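Local coordinates for protein Cas13d (uncultured Ruminococcus sp, PDB 6IV9) that binds a CRISPR RNA as a type VI-D effector and uses its two HEPN domains for guide-RNA maturation and target-RNA cleavage, at residues K331-I334 against N340-L343; K349-D354 against Y415-V420; I763-S768 against C783-D788. The protein carries 2 engineered substitutions. One frame throughout, in Å; residues are numbered along the deposited sequence.

Interaction 1 of 3, residues K331-I334 against N340-L343; sequences KDFI and NISL
I341 reaches I334 and F333 because both of its side-chain torsions send the long branch outward from the helix: CG1 lies beside the backbone N (chi1 -73°) and CD1 continues the chain in an extended line (chi2 164°). The terminal methyl therefore does all the touching. It stands 4.0 Å from the CA of I334 and 3.9 Å from the backbone O of I334, a plain van der Waals approach by carbon to a carbonyl. I334 answers with its short branch: CG2, placed anti to the backbone N, comes to 4.2 Å from I341 CD1, and the two isoleucine side chains cross at nearly a right angle. F333 adds a looser contact, its CE1 lying 4.4 Å from the same methyl, CD1 of I341, which approaches the ring obliquely. The arrangement illustrates packing across the joint between two consecutive helices, the short 333-336 and the longer 338-347, within a largely helical part of the protein. Helix 353-366 lies against this joint, with I357 touching both isoleucines and Y360 touching F333 and I341. E482 takes the backbone N-H groups of F333 and I334, one carboxylate oxygen to each. F333 also makes an edge-to-face pair with Y361 and packs on a sugar of the bound RNA.

Interaction 2 of 3, residues K349-D354 against Y415-V420; sequences KGYEAD and YYRNDV
Y351 meets R417 and N418 with the far end of its side chain. CB points toward helix 400-418, and with chi1 at -71° CG lies beside the backbone N, carrying the ring out across the gap. Along one side of the ring, CE2 comes to 4.4 Å from CB of R417, which sits at the ring edge near its plane. The guanidinium of R417 approaches CE2 obliquely, its plane turned only 28° from that of the ring; the arginine chain bends at its second torsion, and its NH1 is engaged by a salt bridge to D355. At the tip, OH touches two aliphatic carbons in different directions, 3.9 Å from CB of R417 and 3.8 Å from CB of N418. The N418 side chain crosses the tyrosine at about a right angle, its amide plane tilted 52° from the ring. The contact is thus loose surface packing of a phenol end on side-chain roots. It joins the turn leading into helix 353-366 to the end of helix 400-418, where the backbone widens into a pi-type turn and D419 breaks the helix, its OD1 accepting the N-H of A422: a helix-to-helix junction with an aspartate N-cap.

Interaction 3 of 3, residues I763-S768 against C783-D788; sequences IPELAS and CELCDD
L785 forks between I763 and E765, giving one methyl to each. Its CG stands beside the backbone N (chi1 -67°), and chi2 at 171° turns the fork at CG so that both methyls face the loop that follows helix 713-760. CD1 goes to the isoleucine: it lies 3.8 Å from CG2 of I763, the short branch that sits anti to the backbone N, and the two side chains run alongside each other in opposite senses. CD2 goes to the glutamate. E765 bends sharply at its second torsion (chi2 80°), which folds the carboxylate back over the leucine, and the methyl rests against the flat face of the group, 4.0 Å from CD, 4.0 Å from OE2 and 4.2 Å from OE1 of E765. E765 lies in a short 3-10 segment, 764-766, and I763 just precedes it, its O accepting from L766 N (3.1 Å), while A767 N donates to P764 O (2.9 Å). This tight turn docks on one flank of helix 777-788, where L766 also packs against L778 and T781. The outer end of E765 has its own polar partner, since OE2 forms a salt bridge with R789, the residue just after the helix. With a methyl over one face of the carboxylate while OE2 pairs with R789, solvent access on that face may be lowered, which may favour the charge pair.

Interactions 1 and 2 are neighbours in the fold, with centres about 17 Å apart, and both involve the surroundings of helix 353-366: interaction 1 packs against it, while interaction 2 lies at the turn leading into it. Interaction 3 sits far away, on the opposite side of the chain's centre, about 66 and 65 Å from the centres of interactions 1 and 2. Their burial differs. Interaction 1 is fully buried and wholly apolar in its side chains, close to the RNA; interaction 2 is a surface contact of a phenol with side-chain roots; interaction 3 is intermediate, setting a leucine against both an isoleucine and a charged glutamate. Each buries a similar, modest area.

Interaction 1 of 3, residues K331-I334 against N340-L343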
# COMPACT_ATOMS: atom_id res chain seq x y z
N LYS A 331 -3.70 0.87 -28.13
CA LYS A 331 -4.29 0.59 -29.46
C LYS A 331 -5.48 1.51 -29.72
O LYS A 331 -6.42 1.46 -28.97
CB LYS A 331 -4.70 -0.87 -29.53
CG LYS A 331 -4.64 -1.50 -30.92
CD LYS A 331 -5.51 -2.72 -31.04
CE LYS A 331 -6.01 -2.94 -32.46
NZ LYS A 331 -7.34 -3.60 -32.46
N ASP A 332 -5.40 2.32 -30.77
CA ASP A 332 -6.54 3.21 -31.12
C ASP A 332 -6.93 4.06 -29.92
O ASP A 332 -8.11 4.17 -29.65
CB ASP A 332 -7.68 2.40 -31.73
CG ASP A 332 -7.29 1.74 -33.05
OD1 ASP A 332 -6.67 2.41 -33.87
OD2 ASP A 332 -7.57 0.56 -33.21
N PHE A 333 -5.96 4.69 -29.27
CA PHE A 333 -6.25 5.52 -28.08
C PHE A 333 -7.17 6.70 -28.44
O PHE A 333 -8.05 7.00 -27.69
CB PHE A 333 -4.95 6.05 -27.49
CG PHE A 333 -5.14 6.98 -26.33
CD1 PHE A 333 -5.30 8.33 -26.54
CD2 PHE A 333 -5.17 6.50 -25.04
CE1 PHE A 333 -5.48 9.20 -25.48
CE2 PHE A 333 -5.33 7.38 -23.98
CZ PHE A 333 -5.49 8.72 -24.21
N ILE A 334 -6.93 7.34 -29.58
CA ILE A 334 -7.76 8.53 -29.93
C ILE A 334 -9.21 8.10 -30.13
O ILE A 334 -10.09 8.73 -29.58
CB ILE A 334 -7.18 9.25 -31.15
CG1 ILE A 334 -5.74 9.68 -30.89
CG2 ILE A 334 -8.06 10.43 -31.51
CD1 ILE A 334 -5.09 10.38 -32.06
N ASN A 340 -14.30 12.55 -25.07
CA ASN A 340 -13.62 13.63 -24.32
C ASN A 340 -12.72 14.44 -25.26
O ASN A 340 -12.70 15.64 -25.14
CB ASN A 340 -12.88 13.11 -23.10
CG ASN A 340 -13.82 12.63 -22.03
OD1 ASN A 340 -15.02 12.57 -22.24
ND2 ASN A 340 -13.29 12.30 -20.87
N ILE A 341 -12.01 13.77 -26.15
CA ILE A 341 -11.07 14.51 -27.04
C ILE A 341 -11.85 15.50 -27.91
O ILE A 341 -11.44 16.63 -28.00
CB ILE A 341 -10.20 13.54 -27.85
CG1 ILE A 341 -9.15 12.88 -26.96
CG2 ILE A 341 -9.57 14.27 -29.02
CD1 ILE A 341 -8.51 11.67 -27.56
N SER A 342 -12.99 15.08 -28.47
CA SER A 342 -13.79 15.98 -29.33
C SER A 342 -14.26 17.19 -28.53
O SER A 342 -14.06 18.29 -28.99
CB SER A 342 -14.98 15.27 -29.85
OG SER A 342 -14.59 14.26 -30.74
N LEU A 343 -14.81 16.96 -27.35
CA LEU A 343 -15.33 18.05 -26.51
C LEU A 343 -14.21 19.03 -26.20
O LEU A 343 -14.44 20.21 -26.22
CB LEU A 343 -15.80 17.42 -25.21
CG LEU A 343 -17.30 17.39 -24.92
CD1 LEU A 343 -18.13 17.69 -26.16
CD2 LEU A 343 -17.69 16.06 -24.30

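Interaction 2 of 3, residues K349-D354 against Y415-V420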
# COMPACT_ATOMS: atom_id res chain seq x y z
N LYS A 349 -9.88 26.70 -27.28
CA LYS A 349 -9.62 27.58 -28.45
C LYS A 349 -8.14 27.94 -28.63
O LYS A 349 -7.72 28.03 -29.77
CB LYS A 349 -10.48 28.83 -28.36
CG LYS A 349 -11.97 28.54 -28.28
CD LYS A 349 -12.45 27.62 -29.37
CE LYS A 349 -13.95 27.48 -29.41
NZ LYS A 349 -14.40 26.83 -30.66
N GLY A 350 -7.39 28.11 -27.55
CA GLY A 350 -5.99 28.55 -27.71
C GLY A 350 -5.02 27.43 -28.02
O GLY A 350 -3.84 27.71 -28.13
N TYR A 351 -5.50 26.20 -28.19
CA TYR A 351 -4.58 25.05 -28.38
C TYR A 351 -4.83 24.35 -29.71
O TYR A 351 -5.95 24.34 -30.15
CB TYR A 351 -4.87 23.98 -27.32
CG TYR A 351 -4.46 24.32 -25.91
CD1 TYR A 351 -5.23 25.13 -25.11
CD2 TYR A 351 -3.31 23.79 -25.38
CE1 TYR A 351 -4.85 25.43 -23.82
CE2 TYR A 351 -2.92 24.08 -24.09
CZ TYR A 351 -3.69 24.90 -23.30
OH TYR A 351 -3.29 25.18 -22.04
N GLU A 352 -3.76 23.81 -30.30
CA GLU A 352 -3.85 22.99 -31.52
C GLU A 352 -4.41 21.62 -31.14
O GLU A 352 -4.05 21.11 -30.09
CB GLU A 352 -2.46 22.77 -32.10
CG GLU A 352 -1.73 24.05 -32.37
CD GLU A 352 -2.10 24.64 -33.71
OE1 GLU A 352 -2.95 25.54 -33.74
OE2 GLU A 352 -1.54 24.19 -34.71
N ALA A 353 -5.18 21.01 -32.03
CA ALA A 353 -5.82 19.71 -31.74
C ALA A 353 -4.77 18.63 -31.44
O ALA A 353 -4.99 17.84 -30.54
CB ALA A 353 -6.68 19.33 -32.91
N ASP A 354 -3.67 18.62 -32.18
CA ASP A 354 -2.61 17.60 -31.96
C ASP A 354 -2.03 17.76 -30.56
O ASP A 354 -1.71 16.77 -29.95
CB ASP A 354 -1.46 17.79 -32.94
CG ASP A 354 -1.74 17.20 -34.30
OD1 ASP A 354 -2.89 16.79 -34.53
OD2 ASP A 354 -0.82 17.19 -35.12
N TYR A 415 -2.29 24.85 -15.49
CA TYR A 415 -1.05 24.93 -14.68
C TYR A 415 0.16 24.29 -15.36
O TYR A 415 1.27 24.63 -15.01
CB TYR A 415 -1.31 24.27 -13.34
CG TYR A 415 -2.24 25.04 -12.45
CD1 TYR A 415 -1.85 26.22 -11.87
CD2 TYR A 415 -3.51 24.58 -12.19
CE1 TYR A 415 -2.69 26.93 -11.05
CE2 TYR A 415 -4.37 25.26 -11.36
CZ TYR A 415 -3.95 26.45 -10.79
OH TYR A 415 -4.76 27.13 -9.97
N TYR A 416 -0.07 23.32 -16.23
CA TYR A 416 1.03 22.59 -16.90
C TYR A 416 1.56 23.32 -18.13
O TYR A 416 2.71 23.14 -18.45
CB TYR A 416 0.53 21.22 -17.32
CG TYR A 416 1.58 20.27 -17.81
CD1 TYR A 416 2.57 19.80 -16.97
CD2 TYR A 416 1.54 19.81 -19.11
CE1 TYR A 416 3.51 18.90 -17.42
CE2 TYR A 416 2.49 18.92 -19.57
CZ TYR A 416 3.47 18.46 -18.72
OH TYR A 416 4.40 17.58 -19.18
N ARG A 417 0.70 24.06 -18.82
CA ARG A 417 1.13 24.73 -20.06
C ARG A 417 0.88 26.24 -20.03
O ARG A 417 1.81 26.98 -20.20
CB ARG A 417 0.38 24.11 -21.23
CG ARG A 417 0.91 22.75 -21.68
CD ARG A 417 2.35 22.63 -22.12
NE ARG A 417 2.54 21.57 -23.11
CZ ARG A 417 1.97 21.56 -24.31
NH1 ARG A 417 2.12 20.52 -25.11
NH2 ARG A 417 1.25 22.58 -24.71
N ASN A 418 -0.36 26.64 -19.86
CA ASN A 418 -0.78 28.06 -19.93
C ASN A 418 -0.24 28.96 -18.82
O ASN A 418 0.08 30.09 -19.12
CB ASN A 418 -2.30 28.18 -19.87
CG ASN A 418 -2.75 29.55 -20.28
OD1 ASN A 418 -2.47 29.98 -21.39
ND2 ASN A 418 -3.43 30.25 -19.39
N ASP A 419 -0.26 28.51 -17.57
CA ASP A 419 0.14 29.39 -16.46
C ASP A 419 1.02 28.64 -15.46
O ASP A 419 0.60 28.45 -14.34
CB ASP A 419 -1.12 29.97 -15.82
CG ASP A 419 -0.87 31.21 -15.00
OD1 ASP A 419 0.28 31.56 -14.84
OD2 ASP A 419 -1.85 31.79 -14.53
N VAL A 420 2.22 28.29 -15.88
CA VAL A 420 3.17 27.54 -15.01
C VAL A 420 3.52 28.39 -13.79
O VAL A 420 3.65 27.82 -12.71
CB VAL A 420 4.41 27.14 -15.82
CG1 VAL A 420 5.46 26.48 -14.96
CG2 VAL A 420 4.02 26.23 -16.98

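Interaction 3 of 3, residues I763-S768 against C783-D788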
# COMPACT_ATOMS: atom_id res chain seq x y z
N ILE A 763 28.37 -7.60 17.52
CA ILE A 763 28.23 -7.98 18.95
C ILE A 763 28.78 -9.39 19.12
O ILE A 763 28.15 -10.33 18.69
CB ILE A 763 26.77 -7.89 19.42
CG1 ILE A 763 26.11 -6.58 19.00
CG2 ILE A 763 26.67 -8.11 20.91
CD1 ILE A 763 26.61 -5.39 19.74
N PRO A 764 29.92 -9.57 19.82
CA PRO A 764 30.53 -10.88 20.03
C PRO A 764 29.60 -11.83 20.77
O PRO A 764 29.54 -12.95 20.45
CB PRO A 764 31.73 -10.55 20.93
CG PRO A 764 32.07 -9.14 20.57
CD PRO A 764 30.71 -8.50 20.40
N GLU A 765 28.79 -11.28 21.66
CA GLU A 765 27.85 -12.06 22.51
C GLU A 765 26.80 -12.80 21.67
O GLU A 765 26.23 -13.74 22.18
CB GLU A 765 27.20 -11.14 23.53
CG GLU A 765 28.12 -10.74 24.66
CD GLU A 765 29.08 -9.61 24.33
OE1 GLU A 765 28.98 -9.06 23.25
OE2 GLU A 765 29.92 -9.30 25.17
N LEU A 766 26.55 -12.35 20.44
CA LEU A 766 25.52 -12.93 19.55
C LEU A 766 26.18 -13.95 18.62
O LEU A 766 25.48 -14.59 17.88
CB LEU A 766 24.97 -11.78 18.70
CG LEU A 766 23.58 -11.24 19.01
CD1 LEU A 766 23.19 -11.41 20.46
CD2 LEU A 766 23.45 -9.80 18.58
N ALA A 767 27.47 -14.19 18.81
CA ALA A 767 28.23 -15.00 17.84
C ALA A 767 27.66 -16.41 17.62
O ALA A 767 27.57 -16.80 16.48
CB ALA A 767 29.66 -15.06 18.30
N SER A 768 27.26 -17.13 18.66
CA SER A 768 26.77 -18.50 18.40
C SER A 768 25.24 -18.59 18.37
O SER A 768 24.73 -19.70 18.24
CB SER A 768 27.32 -19.43 19.43
OG SER A 768 26.76 -19.12 20.69
N CYS A 783 19.98 -5.18 26.16
CA CYS A 783 19.65 -4.63 27.49
C CYS A 783 20.76 -4.99 28.48
O CYS A 783 21.19 -4.13 29.20
CB CYS A 783 18.32 -5.16 28.01
SG CYS A 783 16.87 -4.44 27.19
N GLU A 784 21.24 -6.22 28.43
CA GLU A 784 22.31 -6.68 29.35
C GLU A 784 23.57 -5.84 29.14
O GLU A 784 24.19 -5.46 30.11
CB GLU A 784 22.64 -8.14 29.06
CG GLU A 784 21.63 -9.12 29.61
CD GLU A 784 21.84 -10.56 29.16
OE1 GLU A 784 21.10 -11.41 29.62
OE2 GLU A 784 22.75 -10.81 28.36
N LEU A 785 23.93 -5.57 27.88
CA LEU A 785 25.14 -4.78 27.56
C LEU A 785 24.98 -3.36 28.11
O LEU A 785 25.97 -2.81 28.55
CB LEU A 785 25.39 -4.78 26.06
CG LEU A 785 25.78 -6.13 25.49
CD1 LEU A 785 25.80 -6.10 23.98
CD2 LEU A 785 27.12 -6.57 26.04
N CYS A 786 23.79 -2.79 28.05
CA CYS A 786 23.63 -1.42 28.58
C CYS A 786 23.91 -1.44 30.08
O CYS A 786 24.51 -0.52 30.57
CB CYS A 786 22.22 -0.90 28.37
SG CYS A 786 21.89 -0.42 26.66
N ASP A 787 23.39 -2.44 30.78
CA ASP A 787 23.58 -2.54 32.25
C ASP A 787 25.04 -2.83 32.62
O ASP A 787 25.52 -2.19 33.53
CB ASP A 787 22.64 -3.58 32.87
CG ASP A 787 21.15 -3.38 32.62
OD1 ASP A 787 20.71 -2.22 32.51
OD2 ASP A 787 20.45 -4.39 32.56
N ASP A 788 25.71 -3.74 31.92
CA ASP A 788 27.07 -4.20 32.30
C ASP A 788 28.23 -3.42 31.68
O ASP A 788 29.33 -3.61 32.16
CB ASP A 788 27.27 -5.64 31.84
CG ASP A 788 26.23 -6.62 32.34
OD1 ASP A 788 25.51 -6.29 33.28
OD2 ASP A 788 26.15 -7.72 31.78